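Local coordinates for protein PcaV transcriptional regulator (Streptomyces coelicolor, PDB 4G9Y) that binds 3,4-dihydroxybenzoate and probably acts as a ligand-responsive MarR-family transcription factor with a winged helix-turn-helix, at residues Q21-L26 and Q118-P123; A42-L47 and L103-R108; S38-V43 and G77-L82. All blocks are in the same frame, centred on the assembly; numbering follows the deposited sequence.

Contact 1 (Q21-L26 and Q118-P123); sequences QQAHYL and QVFLAP
The imidazole of His-24 meets the phenyl ring of Phe-120 edge-on, in a T-shaped stack: CD2 of His-24 stands 3.8 Å above the plane of Phe-120, over the ring centre, and the two planes are at 90°, which directs the polarised C-H of the imidazole into the pi cloud of the phenyl. Seen from the histidine, CD2 of Phe-120 lies at its edge, in the imidazole plane. The ring centroids are 4.9 Å apart. CG of Phe-120 lies anti to the backbone N (chi1 -174°), which carries the ring across to helix 13-31. There CE1 of Phe-120 comes within 3.7 Å of the backbone N of His-24, and CB of Ala-23 adds a looser apolar touch at 4.3 Å from that same CE1. A methyl suits this place because the long phenylalanine reaches right up to the helix backbone. NE2 of His-24 hydrogen-bonds to OD1 of Asn-117, which helps fix the rotation of a ring belonging to the 3,4-dihydroxybenzoate site. With an alanine in place of Phe-120, the CD2 edge of His-24 would probably lose its aromatic backing, and a gap would open against Ala-23. Phe-120, on helix 100-121, also packs on Leu-20 and Leu-27 of helix 13-31, while Val-139 of the second subunit touches it and Gly-14 of that subunit packs on His-24, bringing the contact into the dimer interface.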
loop_
_atom_site.group_PDB
_atom_site.type_symbol
_atom_site.label_atom_id
_atom_site.label_comp_id
_atom_site.label_asym_id
_atom_site.label_seq_id
_atom_site.Cartn_x
_atom_site.Cartn_y
_atom_site.Cartn_z
ATOM N N GLN A 21 6.317 -1.767 -2.378
ATOM C CA GLN A 21 5.900 -1.056 -1.183
ATOM C C GLN A 21 5.954 -1.964 0.045
ATOM O O GLN A 21 6.401 -1.555 1.110
ATOM C CB GLN A 21 4.487 -0.490 -1.381
ATOM C CG GLN A 21 4.070 0.483 -0.292
ATOM C CD GLN A 21 3.462 -0.211 0.908
ATOM O OE1 GLN A 21 2.918 -1.315 0.793
ATOM N NE2 GLN A 21 3.545 0.433 2.070
ATOM N N GLN A 22 5.497 -3.205 -0.101
ATOM C CA GLN A 22 5.559 -4.164 0.997
ATOM C C GLN A 22 6.989 -4.487 1.417
ATOM O O GLN A 22 7.268 -4.678 2.597
ATOM C CB GLN A 22 4.837 -5.454 0.607
ATOM C CG GLN A 22 3.337 -5.252 0.470
ATOM C CD GLN A 22 2.591 -6.519 0.072
ATOM O OE1 GLN A 22 3.189 -7.591 -0.097
ATOM N NE2 GLN A 22 1.271 -6.403 -0.071
ATOM N N ALA A 23 7.888 -4.571 0.446
ATOM C CA ALA A 23 9.290 -4.809 0.752
ATOM C C ALA A 23 9.863 -3.665 1.588
ATOM O O ALA A 23 10.641 -3.894 2.507
ATOM C CB ALA A 23 10.086 -4.987 -0.540
ATOM N N HIS A 24 9.476 -2.431 1.287
ATOM C CA HIS A 24 9.966 -1.305 2.084
ATOM C C HIS A 24 9.390 -1.352 3.508
ATOM O O HIS A 24 10.086 -1.084 4.491
ATOM C CB HIS A 24 9.618 0.028 1.418
ATOM C CG HIS A 24 10.283 1.195 2.067
ATOM N ND1 HIS A 24 9.721 1.876 3.123
ATOM C CD2 HIS A 24 11.487 1.772 1.843
ATOM C CE1 HIS A 24 10.546 2.833 3.513
ATOM N NE2 HIS A 24 11.622 2.794 2.749
ATOM N N TYR A 25 8.113 -1.706 3.611
ATOM C CA TYR A 25 7.452 -1.838 4.913
ATOM C C TYR A 25 8.121 -2.932 5.742
ATOM O O TYR A 25 8.329 -2.774 6.949
ATOM C CB TYR A 25 5.959 -2.148 4.712
ATOM C CG TYR A 25 5.169 -2.362 5.985
ATOM C CD1 TYR A 25 4.914 -3.640 6.464
ATOM C CD2 TYR A 25 4.662 -1.277 6.700
ATOM C CE1 TYR A 25 4.180 -3.833 7.628
ATOM C CE2 TYR A 25 3.932 -1.458 7.855
ATOM C CZ TYR A 25 3.695 -2.737 8.318
ATOM O OH TYR A 25 2.966 -2.916 9.469
ATOM N N LEU A 26 8.475 -4.034 5.091
ATOM C CA LEU A 26 9.199 -5.117 5.766
ATOM C C LEU A 26 10.545 -4.635 6.312
ATOM O O LEU A 26 10.906 -4.939 7.447
ATOM C CB LEU A 26 9.399 -6.312 4.821
ATOM C CG LEU A 26 10.313 -7.434 5.325
ATOM C CD1 LEU A 26 9.664 -8.191 6.470
ATOM C CD2 LEU A 26 10.710 -8.385 4.196
ATOM N N GLN A 118 19.401 3.115 2.442
ATOM C CA GLN A 118 20.604 2.778 1.687
ATOM C C GLN A 118 20.640 1.272 1.389
ATOM O O GLN A 118 20.948 0.858 0.277
ATOM C CB GLN A 118 21.853 3.225 2.459
ATOM C CG GLN A 118 23.080 2.368 2.204
ATOM C CD GLN A 118 24.341 2.978 2.785
ATOM O OE1 GLN A 118 24.294 4.014 3.451
ATOM N NE2 GLN A 118 25.478 2.339 2.531
ATOM N N VAL A 119 20.306 0.452 2.382
ATOM C CA VAL A 119 20.196 -0.991 2.167
ATOM C C VAL A 119 19.078 -1.376 1.171
ATOM O O VAL A 119 19.250 -2.260 0.331
ATOM C CB VAL A 119 20.043 -1.735 3.522
ATOM C CG1 VAL A 119 19.641 -3.193 3.321
ATOM C CG2 VAL A 119 21.331 -1.631 4.325
ATOM N N PHE A 120 17.935 -0.708 1.258
ATOM C CA PHE A 120 16.834 -0.912 0.309
ATOM C C PHE A 120 17.244 -0.737 -1.170
ATOM O O PHE A 120 16.836 -1.518 -2.046
ATOM C CB PHE A 120 15.694 0.059 0.660
ATOM C CG PHE A 120 14.430 -0.138 -0.136
ATOM C CD1 PHE A 120 13.677 -1.291 0.004
ATOM C CD2 PHE A 120 13.970 0.859 -0.983
ATOM C CE1 PHE A 120 12.487 -1.457 -0.701
ATOM C CE2 PHE A 120 12.779 0.701 -1.709
ATOM C CZ PHE A 120 12.033 -0.457 -1.561
ATOM N N LEU A 121 18.035 0.298 -1.441
ATOM C CA LEU A 121 18.481 0.616 -2.797
ATOM C C LEU A 121 19.798 -0.077 -3.170
ATOM O O LEU A 121 20.229 -0.021 -4.317
ATOM C CB LEU A 121 18.651 2.129 -2.942
ATOM C CG LEU A 121 17.336 2.919 -2.839
ATOM C CD1 LEU A 121 17.567 4.403 -3.027
ATOM C CD2 LEU A 121 16.354 2.404 -3.853
ATOM N N ALA A 122 20.423 -0.736 -2.203
ATOM C CA ALA A 122 21.764 -1.316 -2.399
ATOM C C ALA A 122 21.997 -2.380 -3.506
ATOM O O ALA A 122 23.126 -2.530 -3.950
ATOM C CB ALA A 122 22.318 -1.816 -1.085
ATOM N N PRO A 123 20.962 -3.152 -3.913
ATOM C CA PRO A 123 21.174 -4.074 -5.045
ATOM C C PRO A 123 21.461 -3.330 -6.348
ATOM O O PRO A 123 21.962 -3.910 -7.297
ATOM C CB PRO A 123 19.819 -4.771 -5.184
ATOM C CG PRO A 123 19.193 -4.642 -3.874
ATOM C CD PRO A 123 19.680 -3.408 -3.235
#

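Contact 2 (A42-L47 and L103-R108); sequences AVLNAL and LRVHRR
Both Asn-45 and His-106 carry CG anti to the backbone N (chi1 167° in the histidine), which brings the amide end and the imidazole together between helix 38-49 and helix 100-121 of this MarR-type winged helix-turn-helix fold. The short segments 42-47 and 103-108 cross at -111°, their axes 9.8 Å apart at closest, so the contact is concentrated around one crossing point, where Leu-44 and His-106 bring their CA atoms nearest. There CB of Leu-44 lies 4.2 Å from CB of His-106. The imidazole continues past the helix backbone, its CD2 only 3.6 Å from CA of Asn-45; a flat ring suits this place because it can lie close to the helix and still present a nitrogen to the asparagine beyond. In Leu-44, CG lies anti to the carbonyl carbon instead, which sends CD1 against CG1 of Val-105. A branched aliphatic on each helix fills this buried side, next to Leu-98 of strand 94-98, whereas the Asn-45 and His-106 pair is only partly buried. The ring of Tyr-41 meets the imidazole with its plane nearly parallel, and Val-48 also touches His-106, so neighbours on helix 38-49 help hold the ring in place. As acceptor of the asparagine N-H, NE2 of His-106 should carry no proton, which favours a neutral ring with its hydrogen on ND1. Asparagine fits because its short side chain ends in an NH2 group able to donate without adding a charge. The amide and ring are nearly coplanar, and ND2 of Asn-45 approaches NE2 of His-106 in the ring plane at 2.9 Å, with an N-H...N angle of 166°.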
loop_
_atom_site.group_PDB
_atom_site.type_symbol
_atom_site.label_atom_id
_atom_site.label_comp_id
_atom_site.label_asym_id
_atom_site.label_seq_id
_atom_site.Cartn_x
_atom_site.Cartn_y
_atom_site.Cartn_z
ATOM N N ALA A 42 7.114 10.345 11.237
ATOM C CA ALA A 42 6.886 11.591 10.509
ATOM C C ALA A 42 6.377 12.700 11.431
ATOM O O ALA A 42 6.742 13.880 11.277
ATOM C CB ALA A 42 5.912 11.369 9.327
ATOM N N VAL A 43 5.551 12.325 12.399
ATOM C CA VAL A 43 5.063 13.294 13.388
ATOM C C VAL A 43 6.196 13.801 14.290
ATOM O O VAL A 43 6.328 15.005 14.518
ATOM C CB VAL A 43 3.893 12.704 14.223
ATOM C CG1 VAL A 43 3.521 13.625 15.376
ATOM C CG2 VAL A 43 2.694 12.472 13.320
ATOM N N LEU A 44 7.012 12.891 14.815
ATOM C CA LEU A 44 8.175 13.317 15.598
ATOM C C LEU A 44 9.049 14.236 14.750
ATOM O O LEU A 44 9.538 15.270 15.211
ATOM C CB LEU A 44 9.008 12.113 16.045
ATOM C CG LEU A 44 8.338 11.046 16.902
ATOM C CD1 LEU A 44 9.264 9.826 17.006
ATOM C CD2 LEU A 44 8.004 11.608 18.278
ATOM N N ASN A 45 9.256 13.838 13.507
ATOM C CA ASN A 45 10.083 14.616 12.602
ATOM C C ASN A 45 9.556 16.026 12.357
ATOM O O ASN A 45 10.318 17.003 12.395
ATOM C CB ASN A 45 10.258 13.877 11.276
ATOM C CG ASN A 45 11.240 14.576 10.357
ATOM O OD1 ASN A 45 10.862 15.124 9.319
ATOM N ND2 ASN A 45 12.503 14.591 10.756
ATOM N N ALA A 46 8.255 16.135 12.112
ATOM C CA ALA A 46 7.627 17.441 11.930
ATOM C C ALA A 46 7.788 18.325 13.176
ATOM O O ALA A 46 7.951 19.548 13.079
ATOM C CB ALA A 46 6.147 17.268 11.590
ATOM N N LEU A 47 7.747 17.709 14.351
ATOM C CA LEU A 47 7.785 18.476 15.598
ATOM C C LEU A 47 9.207 18.875 16.024
ATOM O O LEU A 47 9.384 19.792 16.824
ATOM C CB LEU A 47 7.078 17.706 16.718
ATOM C CG LEU A 47 5.555 17.604 16.568
ATOM C CD1 LEU A 47 4.986 16.687 17.646
ATOM C CD2 LEU A 47 4.914 18.998 16.637
ATOM N N LEU A 103 12.748 13.399 21.488
ATOM C CA LEU A 103 13.865 13.918 20.702
ATOM C C LEU A 103 14.931 12.850 20.493
ATOM O O LEU A 103 15.497 12.732 19.415
ATOM C CB LEU A 103 14.490 15.127 21.394
ATOM C CG LEU A 103 13.862 16.485 21.092
ATOM C CD1 LEU A 103 14.277 17.510 22.133
ATOM C CD2 LEU A 103 14.276 16.936 19.690
ATOM N N ARG A 104 15.213 12.096 21.550
ATOM C CA ARG A 104 16.199 11.025 21.515
ATOM C C ARG A 104 15.773 9.900 20.557
ATOM O O ARG A 104 16.567 9.414 19.739
ATOM C CB ARG A 104 16.394 10.494 22.939
ATOM C CG ARG A 104 17.499 9.467 23.120
ATOM C CD ARG A 104 17.748 9.213 24.620
ATOM N NE ARG A 104 18.209 10.424 25.314
ATOM C CZ ARG A 104 17.506 11.112 26.216
ATOM N NH1 ARG A 104 16.283 10.728 26.575
ATOM N NH2 ARG A 104 18.031 12.196 26.769
ATOM N N VAL A 105 14.517 9.496 20.653
ATOM C CA VAL A 105 13.977 8.469 19.772
ATOM C C VAL A 105 14.028 8.944 18.312
ATOM O O VAL A 105 14.415 8.193 17.410
ATOM C CB VAL A 105 12.534 8.074 20.190
ATOM C CG1 VAL A 105 11.839 7.265 19.095
ATOM C CG2 VAL A 105 12.565 7.285 21.500
ATOM N N HIS A 106 13.663 10.200 18.078
ATOM C CA HIS A 106 13.703 10.727 16.716
ATOM C C HIS A 106 15.119 10.673 16.150
ATOM O O HIS A 106 15.327 10.282 14.999
ATOM C CB HIS A 106 13.154 12.157 16.645
ATOM C CG HIS A 106 13.449 12.845 15.346
ATOM N ND1 HIS A 106 14.553 13.650 15.165
ATOM C CD2 HIS A 106 12.792 12.833 14.161
ATOM C CE1 HIS A 106 14.556 14.116 13.928
ATOM N NE2 HIS A 106 13.501 13.633 13.298
ATOM N N ARG A 107 16.095 11.068 16.958
ATOM C CA ARG A 107 17.487 11.009 16.532
ATOM C C ARG A 107 17.970 9.587 16.230
ATOM O O ARG A 107 18.598 9.356 15.199
ATOM C CB ARG A 107 18.409 11.648 17.581
ATOM C CG ARG A 107 19.815 11.935 17.058
ATOM C CD ARG A 107 20.786 12.277 18.184
ATOM N NE ARG A 107 20.124 12.951 19.302
ATOM C CZ ARG A 107 19.930 12.404 20.503
ATOM N NH1 ARG A 107 19.313 13.097 21.454
ATOM N NH2 ARG A 107 20.352 11.164 20.754
ATOM N N ARG A 108 17.699 8.640 17.127
ATOM C CA ARG A 108 18.140 7.263 16.923
ATOM C C ARG A 108 17.473 6.650 15.691
ATOM O O ARG A 108 18.129 5.971 14.899
ATOM C CB ARG A 108 17.871 6.387 18.159
ATOM C CG ARG A 108 18.559 6.888 19.435
ATOM C CD ARG A 108 18.604 5.817 20.527
ATOM N NE ARG A 108 17.293 5.235 20.807
ATOM C CZ ARG A 108 16.578 5.482 21.900
ATOM N NH1 ARG A 108 17.045 6.304 22.830
ATOM N NH2 ARG A 108 15.399 4.899 22.069
#

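Contact 3 (S38-V43 and G77-L82); sequences SPQYAV and GRRGLL
Val-43 overlaps Leu-82 through its CG1 methyl, which meets CD2 of the leucine at 4.3 Å and joins helix 38-49 to the start of the wing in this winged helix-turn-helix. Two branched aliphatics suit the buried spot: Val-43 also packs on Ile-69 and Val-72 of helix 66-78, and Leu-82, the first residue of strand 82-86, on Leu-76. Helix 66-78 ends in a Schellman motif at Gly-80, whose positive phi of 74° favours glycine. Just before it, the side chain of Arg-79, bent at chi3 (58°), brings its guanidinium near Gln-40. CD1 of Leu-81, 3.7 Å from the guanidinium plane of Arg-79, covers one face of that group, whose edge meets a water. Gln-40 arrives extended beyond CG and crosses the arginine at about a right angle, the amide and guanidinium planes 55° apart. Their ends do not bond directly: the water lies between them. The neutral amide offers it an acceptor oxygen, the arginine one of several N-H donors. OE1 of Gln-40 also accepts from the backbone N of Thr-37, and NH1 of Arg-79 also bonds OG1 of Thr-36, so both ends are tied to the residues leading into helix 38-49. The bridging water donates to OE1 of Gln-40 at 2.6 Å and accepts from NH1 of Arg-79 at 2.5 Å, a short distance to be read with care.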
loop_
_atom_site.group_PDB
_atom_site.type_symbol
_atom_site.label_atom_id
_atom_site.label_comp_id
_atom_site.label_asym_id
_atom_site.label_seq_id
_atom_site.Cartn_x
_atom_site.Cartn_y
_atom_site.Cartn_z
ATOM N N SER A 38 6.170 4.345 10.501
ATOM C CA SER A 38 6.538 5.439 9.617
ATOM C C SER A 38 5.732 6.746 9.858
ATOM O O SER A 38 6.326 7.822 9.959
ATOM C CB SER A 38 6.449 4.978 8.152
ATOM O OG SER A 38 7.088 5.903 7.304
ATOM N N PRO A 39 4.387 6.659 9.959
ATOM C CA PRO A 39 3.620 7.881 10.253
ATOM C C PRO A 39 3.946 8.471 11.631
ATOM O O PRO A 39 3.994 9.691 11.785
ATOM C CB PRO A 39 2.166 7.389 10.228
ATOM C CG PRO A 39 2.198 6.170 9.344
ATOM C CD PRO A 39 3.488 5.509 9.726
ATOM N N GLN A 40 4.175 7.620 12.620
ATOM C CA GLN A 40 4.551 8.115 13.930
ATOM C C GLN A 40 5.870 8.863 13.860
ATOM O O GLN A 40 6.017 9.944 14.442
ATOM C CB GLN A 40 4.633 6.972 14.943
ATOM C CG GLN A 40 3.272 6.391 15.278
ATOM C CD GLN A 40 3.353 5.062 16.014
ATOM O OE1 GLN A 40 4.434 4.610 16.381
ATOM N NE2 GLN A 40 2.197 4.436 16.244
ATOM N N TYR A 41 6.833 8.295 13.143
ATOM C CA TYR A 41 8.115 8.969 12.991
ATOM C C TYR A 41 7.963 10.308 12.264
ATOM O O TYR A 41 8.627 11.291 12.608
ATOM C CB TYR A 41 9.143 8.075 12.272
ATOM C CG TYR A 41 10.420 8.819 12.024
ATOM C CD1 TYR A 41 11.410 8.890 12.996
ATOM C CD2 TYR A 41 10.619 9.504 10.829
ATOM C CE1 TYR A 41 12.586 9.611 12.768
ATOM C CE2 TYR A 41 11.772 10.231 10.603
ATOM C CZ TYR A 41 12.752 10.278 11.567
ATOM O OH TYR A 41 13.894 11.005 11.302
ATOM N N ALA A 42 7.114 10.345 11.237
ATOM C CA ALA A 42 6.886 11.591 10.509
ATOM C C ALA A 42 6.377 12.700 11.431
ATOM O O ALA A 42 6.742 13.880 11.277
ATOM C CB ALA A 42 5.912 11.369 9.327
ATOM N N VAL A 43 5.551 12.325 12.399
ATOM C CA VAL A 43 5.063 13.294 13.388
ATOM C C VAL A 43 6.196 13.801 14.290
ATOM O O VAL A 43 6.328 15.005 14.518
ATOM C CB VAL A 43 3.893 12.704 14.223
ATOM C CG1 VAL A 43 3.521 13.625 15.376
ATOM C CG2 VAL A 43 2.694 12.472 13.320
ATOM N N GLY A 77 2.026 10.104 22.829
ATOM C CA GLY A 77 1.829 10.674 24.149
ATOM C C GLY A 77 1.974 9.631 25.243
ATOM O O GLY A 77 2.654 9.852 26.245
ATOM N N ARG A 78 1.347 8.479 25.038
ATOM C CA ARG A 78 1.381 7.393 26.013
ATOM C C ARG A 78 2.769 6.785 26.159
ATOM O O ARG A 78 3.079 6.208 27.193
ATOM C CB ARG A 78 0.377 6.293 25.643
ATOM C CG ARG A 78 -1.075 6.667 25.833
ATOM C CD ARG A 78 -1.392 6.822 27.302
ATOM N NE ARG A 78 -2.732 7.352 27.526
ATOM C CZ ARG A 78 -3.820 6.599 27.621
ATOM N NH1 ARG A 78 -3.721 5.279 27.499
ATOM N NH2 ARG A 78 -5.002 7.163 27.833
ATOM N N ARG A 79 3.600 6.910 25.128
ATOM C CA ARG A 79 4.967 6.413 25.213
ATOM C C ARG A 79 5.927 7.447 25.803
ATOM O O ARG A 79 7.121 7.200 25.925
ATOM C CB ARG A 79 5.456 5.942 23.842
ATOM C CG ARG A 79 4.789 4.649 23.365
ATOM C CD ARG A 79 5.284 4.258 21.965
ATOM N NE ARG A 79 6.736 4.089 21.960
ATOM C CZ ARG A 79 7.498 4.142 20.872
ATOM N NH1 ARG A 79 6.947 4.371 19.684
ATOM N NH2 ARG A 79 8.812 3.982 20.973
ATOM N N GLY A 80 5.396 8.604 26.171
ATOM C CA GLY A 80 6.213 9.646 26.761
ATOM C C GLY A 80 7.108 10.335 25.744
ATOM O O GLY A 80 8.175 10.853 26.104
ATOM N N LEU A 81 6.675 10.364 24.482
ATOM C CA LEU A 81 7.492 10.947 23.419
ATOM C C LEU A 81 7.038 12.336 23.015
ATOM O O LEU A 81 7.783 13.070 22.363
ATOM C CB LEU A 81 7.508 10.043 22.181
ATOM C CG LEU A 81 8.018 8.634 22.472
ATOM C CD1 LEU A 81 8.080 7.821 21.190
ATOM C CD2 LEU A 81 9.370 8.664 23.157
ATOM N N LEU A 82 5.807 12.693 23.368
ATOM C CA LEU A 82 5.333 14.048 23.113
ATOM C C LEU A 82 4.348 14.509 24.164
ATOM O O LEU A 82 3.712 13.691 24.834
ATOM C CB LEU A 82 4.757 14.203 21.688
ATOM C CG LEU A 82 3.460 13.581 21.166
ATOM C CD1 LEU A 82 2.205 14.123 21.837
ATOM C CD2 LEU A 82 3.368 13.824 19.657
HETATM O O HOH W 1 4.549 4.155 18.956
#

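Contacts 2 and 3 are close neighbours, their centres 7 Å apart, and both start from helix 38-49, sharing Ala-42 and Val-43. They touch directly, with Val-105 against Leu-81 and Leu-47 against Leu-82, so helix 38-49 is packed at once against helix 100-121 and against the turn leading into the wing. The centre of contact 1 lies about 21 Å from that of contact 2, with which it shares helix 100-121, and about 23 Å from that of contact 3. Along the chain its segments flank those of the other two. The ligand site includes His-24 of contact 1 and Ser-38 of contact 3, joining helix 13-31 to helix 38-49; ligand binding could possibly be felt in the DNA-binding part.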